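Local coordinates for carbohydrate kinase, FGGY (Rhodospirillum rubrum, PDB 3IFR), which probably phosphorylates D-xylulose at the expense of ATP, as a xylulose kinase of the FGGY carbohydrate kinase family, at residues K142-E147 with L202-P207. Residues are numbered along the deposited sequence; the frame is centred on the assembly and turned at random.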
ATOM      1  N   LYS A 142     -10.574 -12.091 -10.101  1.00 22.36           N
ATOM      2  CA  LYS A 142      -9.648 -12.558 -11.122  1.00 20.58           C
ATOM      3  C   LYS A 142      -9.776 -14.050 -11.423  1.00 20.32           C
ATOM      4  O   LYS A 142      -9.730 -14.426 -12.590  1.00 22.46           O
ATOM      5  CB  LYS A 142      -8.212 -12.165 -10.800  1.00 21.62           C
ATOM      6  CG  LYS A 142      -7.977 -10.672 -10.977  1.00 21.87           C
ATOM      7  CD  LYS A 142      -6.763 -10.251 -10.215  1.00 25.19           C
ATOM      8  CE  LYS A 142      -6.345  -8.771 -10.470  1.00 23.92           C
ATOM      9  NZ  LYS A 142      -6.900  -7.809  -9.483  1.00 27.12           N
ATOM     10  N   LEU A 143      -9.972 -14.892 -10.408  1.00 19.91           N
ATOM     11  CA  LEU A 143     -10.222 -16.328 -10.640  1.00 20.62           C
ATOM     12  C   LEU A 143     -11.474 -16.602 -11.506  1.00 22.64           C
ATOM     13  O   LEU A 143     -11.390 -17.344 -12.488  1.00 23.00           O
ATOM     14  CB  LEU A 143     -10.315 -17.092  -9.328  1.00 20.74           C
ATOM     15  CG  LEU A 143      -9.163 -18.005  -8.928  1.00 23.11           C
ATOM     16  CD1 LEU A 143      -7.933 -17.788  -9.767  1.00 19.89           C
ATOM     17  CD2 LEU A 143      -8.871 -17.910  -7.388  1.00 19.56           C
ATOM     18  N   ARG A 144     -12.619 -15.990 -11.171  1.00 22.84           N
ATOM     19  CA  ARG A 144     -13.841 -16.147 -11.981  1.00 20.50           C
ATOM     20  C   ARG A 144     -13.580 -15.749 -13.436  1.00 21.70           C
ATOM     21  O   ARG A 144     -14.097 -16.384 -14.341  1.00 21.38           O
ATOM     22  CB  ARG A 144     -14.981 -15.267 -11.454  1.00 22.61           C
ATOM     23  CG  ARG A 144     -15.592 -15.678 -10.162  1.00 21.82           C
ATOM     24  CD  ARG A 144     -16.375 -16.967 -10.259  1.00 23.91           C
ATOM     25  NE  ARG A 144     -17.123 -17.193  -9.027  1.00 29.80           N
ATOM     26  CZ  ARG A 144     -18.377 -16.786  -8.789  1.00 27.83           C
ATOM     27  NH1 ARG A 144     -19.069 -16.133  -9.716  1.00 26.24           N
ATOM     28  NH2 ARG A 144     -18.940 -17.036  -7.608  1.00 25.75           N
ATOM     29  N   TRP A 145     -12.812 -14.675 -13.663  1.00 21.16           N
ATOM     30  CA  TRP A 145     -12.523 -14.227 -15.032  1.00 22.09           C
ATOM     31  C   TRP A 145     -11.740 -15.309 -15.794  1.00 23.22           C
ATOM     32  O   TRP A 145     -12.091 -15.707 -16.897  1.00 24.91           O
ATOM     33  CB  TRP A 145     -11.722 -12.929 -15.014  1.00 21.69           C
ATOM     34  CG  TRP A 145     -11.409 -12.412 -16.373  1.00 20.87           C
ATOM     35  CD1 TRP A 145     -12.092 -11.447 -17.059  1.00 21.49           C
ATOM     36  CD2 TRP A 145     -10.322 -12.819 -17.222  1.00 18.97           C
ATOM     37  NE1 TRP A 145     -11.509 -11.247 -18.290  1.00 21.73           N
ATOM     38  CE2 TRP A 145     -10.417 -12.067 -18.409  1.00 20.05           C
ATOM     39  CE3 TRP A 145      -9.272 -13.729 -17.083  1.00 17.15           C
ATOM     40  CZ2 TRP A 145      -9.501 -12.212 -19.463  1.00 21.59           C
ATOM     41  CZ3 TRP A 145      -8.365 -13.873 -18.126  1.00 19.13           C
ATOM     42  CH2 TRP A 145      -8.493 -13.132 -19.305  1.00 19.91           C
ATOM     43  N   ILE A 146     -10.670 -15.779 -15.186  1.00 19.86           N
ATOM     44  CA  ILE A 146      -9.894 -16.851 -15.737  1.00 21.87           C
ATOM     45  C   ILE A 146     -10.730 -18.102 -16.087  1.00 24.03           C
ATOM     46  O   ILE A 146     -10.565 -18.686 -17.166  1.00 21.29           O
ATOM     47  CB  ILE A 146      -8.775 -17.230 -14.751  1.00 22.43           C
ATOM     48  CG1 ILE A 146      -7.619 -16.253 -14.874  1.00 21.76           C
ATOM     49  CG2 ILE A 146      -8.265 -18.629 -15.013  1.00 23.12           C
ATOM     50  CD1 ILE A 146      -6.662 -16.434 -13.747  1.00 27.86           C
ATOM     51  N   GLU A 147     -11.588 -18.540 -15.170  1.00 23.47           N
ATOM     52  CA  GLU A 147     -12.447 -19.696 -15.434  1.00 22.52           C
ATOM     53  C   GLU A 147     -13.267 -19.485 -16.693  1.00 22.48           C
ATOM     54  O   GLU A 147     -13.494 -20.418 -17.462  1.00 22.93           O
ATOM     55  CB  GLU A 147     -13.437 -19.878 -14.305  1.00 25.01           C
ATOM     56  CG  GLU A 147     -14.632 -20.727 -14.671  1.00 22.97           C
ATOM     57  CD  GLU A 147     -15.447 -21.073 -13.448  1.00 25.37           C
ATOM     58  OE1 GLU A 147     -15.400 -22.238 -13.066  1.00 34.27           O
ATOM     59  OE2 GLU A 147     -16.095 -20.195 -12.837  1.00 26.54           O
ATOM     60  N   LEU A 202     -16.347 -19.728  -3.571  1.00 27.01           N
ATOM     61  CA  LEU A 202     -16.812 -18.631  -4.417  1.00 26.30           C
ATOM     62  C   LEU A 202     -15.999 -18.446  -5.728  1.00 27.32           C
ATOM     63  O   LEU A 202     -16.501 -17.913  -6.720  1.00 24.68           O
ATOM     64  CB  LEU A 202     -16.752 -17.301  -3.652  1.00 26.23           C
ATOM     65  CG  LEU A 202     -17.896 -16.613  -2.887  1.00 30.81           C
ATOM     66  CD1 LEU A 202     -17.654 -15.138  -2.995  1.00 31.00           C
ATOM     67  CD2 LEU A 202     -19.301 -16.961  -3.385  1.00 30.90           C
ATOM     68  N   ALA A 203     -14.722 -18.801  -5.688  1.00 25.76           N
ATOM     69  CA  ALA A 203     -13.832 -18.598  -6.818  1.00 24.89           C
ATOM     70  C   ALA A 203     -13.841 -19.877  -7.670  1.00 25.45           C
ATOM     71  O   ALA A 203     -13.144 -19.968  -8.689  1.00 22.63           O
ATOM     72  CB  ALA A 203     -12.389 -18.272  -6.311  1.00 20.83           C
ATOM     73  N   HIS A 204     -14.609 -20.876  -7.223  1.00 24.90           N
ATOM     74  CA  HIS A 204     -14.815 -22.105  -8.003  1.00 26.41           C
ATOM     75  C   HIS A 204     -13.508 -22.880  -8.222  1.00 27.73           C
ATOM     76  O   HIS A 204     -13.370 -23.598  -9.220  1.00 27.68           O
ATOM     77  CB  HIS A 204     -15.423 -21.800  -9.384  1.00 24.92           C
ATOM     78  CG  HIS A 204     -16.734 -21.063  -9.339  1.00 26.60           C
ATOM     79  ND1 HIS A 204     -17.201 -20.308 -10.401  1.00 25.11           N
ATOM     80  CD2 HIS A 204     -17.677 -20.969  -8.373  1.00 24.35           C
ATOM     81  CE1 HIS A 204     -18.367 -19.782 -10.092  1.00 22.44           C
ATOM     82  NE2 HIS A 204     -18.681 -20.158  -8.869  1.00 27.47           N
ATOM     83  N   ILE A 205     -12.542 -22.706  -7.326  1.00 26.65           N
ATOM     84  CA  ILE A 205     -11.366 -23.564  -7.336  1.00 26.70           C
ATOM     85  C   ILE A 205     -11.497 -24.505  -6.163  1.00 27.49           C
ATOM     86  O   ILE A 205     -12.225 -24.236  -5.217  1.00 25.86           O
ATOM     87  CB  ILE A 205     -10.041 -22.782  -7.194  1.00 26.54           C
ATOM     88  CG1 ILE A 205     -10.050 -21.966  -5.895  1.00 28.05           C
ATOM     89  CG2 ILE A 205      -9.857 -21.839  -8.342  1.00 27.79           C
ATOM     90  CD1 ILE A 205      -8.800 -21.124  -5.620  1.00 27.02           C
ATOM     91  N   PRO A 206     -10.801 -25.632  -6.232  1.00 29.61           N
ATOM     92  CA  PRO A 206     -10.758 -26.551  -5.093  1.00 28.12           C
ATOM     93  C   PRO A 206      -9.980 -25.896  -3.967  1.00 29.80           C
ATOM     94  O   PRO A 206      -9.032 -25.163  -4.236  1.00 26.52           O
ATOM     95  CB  PRO A 206      -9.962 -27.737  -5.635  1.00 27.08           C
ATOM     96  CG  PRO A 206      -9.145 -27.149  -6.770  1.00 31.10           C
ATOM     97  CD  PRO A 206     -10.054 -26.136  -7.399  1.00 27.91           C
ATOM     98  N   PRO A 207     -10.358 -26.195  -2.715  1.00 30.79           N
ATOM     99  CA  PRO A 207      -9.743 -25.628  -1.521  1.00 29.57           C
ATOM    100  C   PRO A 207      -8.295 -26.064  -1.390  1.00 30.84           C
ATOM    101  O   PRO A 207      -7.526 -25.366  -0.744  1.00 29.99           O
ATOM    102  CB  PRO A 207     -10.592 -26.198  -0.360  1.00 36.04           C
ATOM    103  CG  PRO A 207     -11.857 -26.711  -1.005  1.00 36.50           C
ATOM    104  CD  PRO A 207     -11.402 -27.185  -2.375  1.00 35.61           C
TER
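Arg144 reaches from its helix to the carbonyl of Leu202, two residues before His204, where positive phi takes the chain out of helical geometry. NH2 lies 2.7 Å from Leu202 O, in the carbonyl plane and on a lone pair; Arg144 NE is also bonded to Leu202 O, but at 2.5 Å, too short to trust exactly. Arginine suits the place because one flat, charged group can grip a single acceptor twice and still offer a face. In an offset stack, the imidazole of His204 lies over one face, its plane only 8° from that of the guanidinium and CE1 3.1 Å from Arg144 NE. The ring is anchored at its edge as well, because His204 ND1 donates a nearly straight bond (170°) of 2.7 Å to the syn lone pair of Glu147 OE2. Glu147 reaches it with CG anti to the backbone N (chi1 161°) and the chain extended beyond; its negative charge probably eases the stacking of imidazole on a cation. An alanine at Arg144 would probably leave Leu202 O without these two donors and the imidazole without its stacked partner, freer to tilt. Leu143, branched and apolar, can touch two partners at once: CB and CD2 meet Ala203 CB, while CG meets Ile205 CG2, the leucine and isoleucine side chains crossing at about a right angle. Alanine's single methyl is consistent with the close approach, Arg144 CA 5.7 Å from Ala203 CA. This peripheral packing within the N-terminal FGGY, actin-like ATPase region joins helix 139-149 to the loop before strand 213-214, with Glu120 of helix 111-120 salt-bridged to Arg144 and Phe154 of helix 151-155 touching His204.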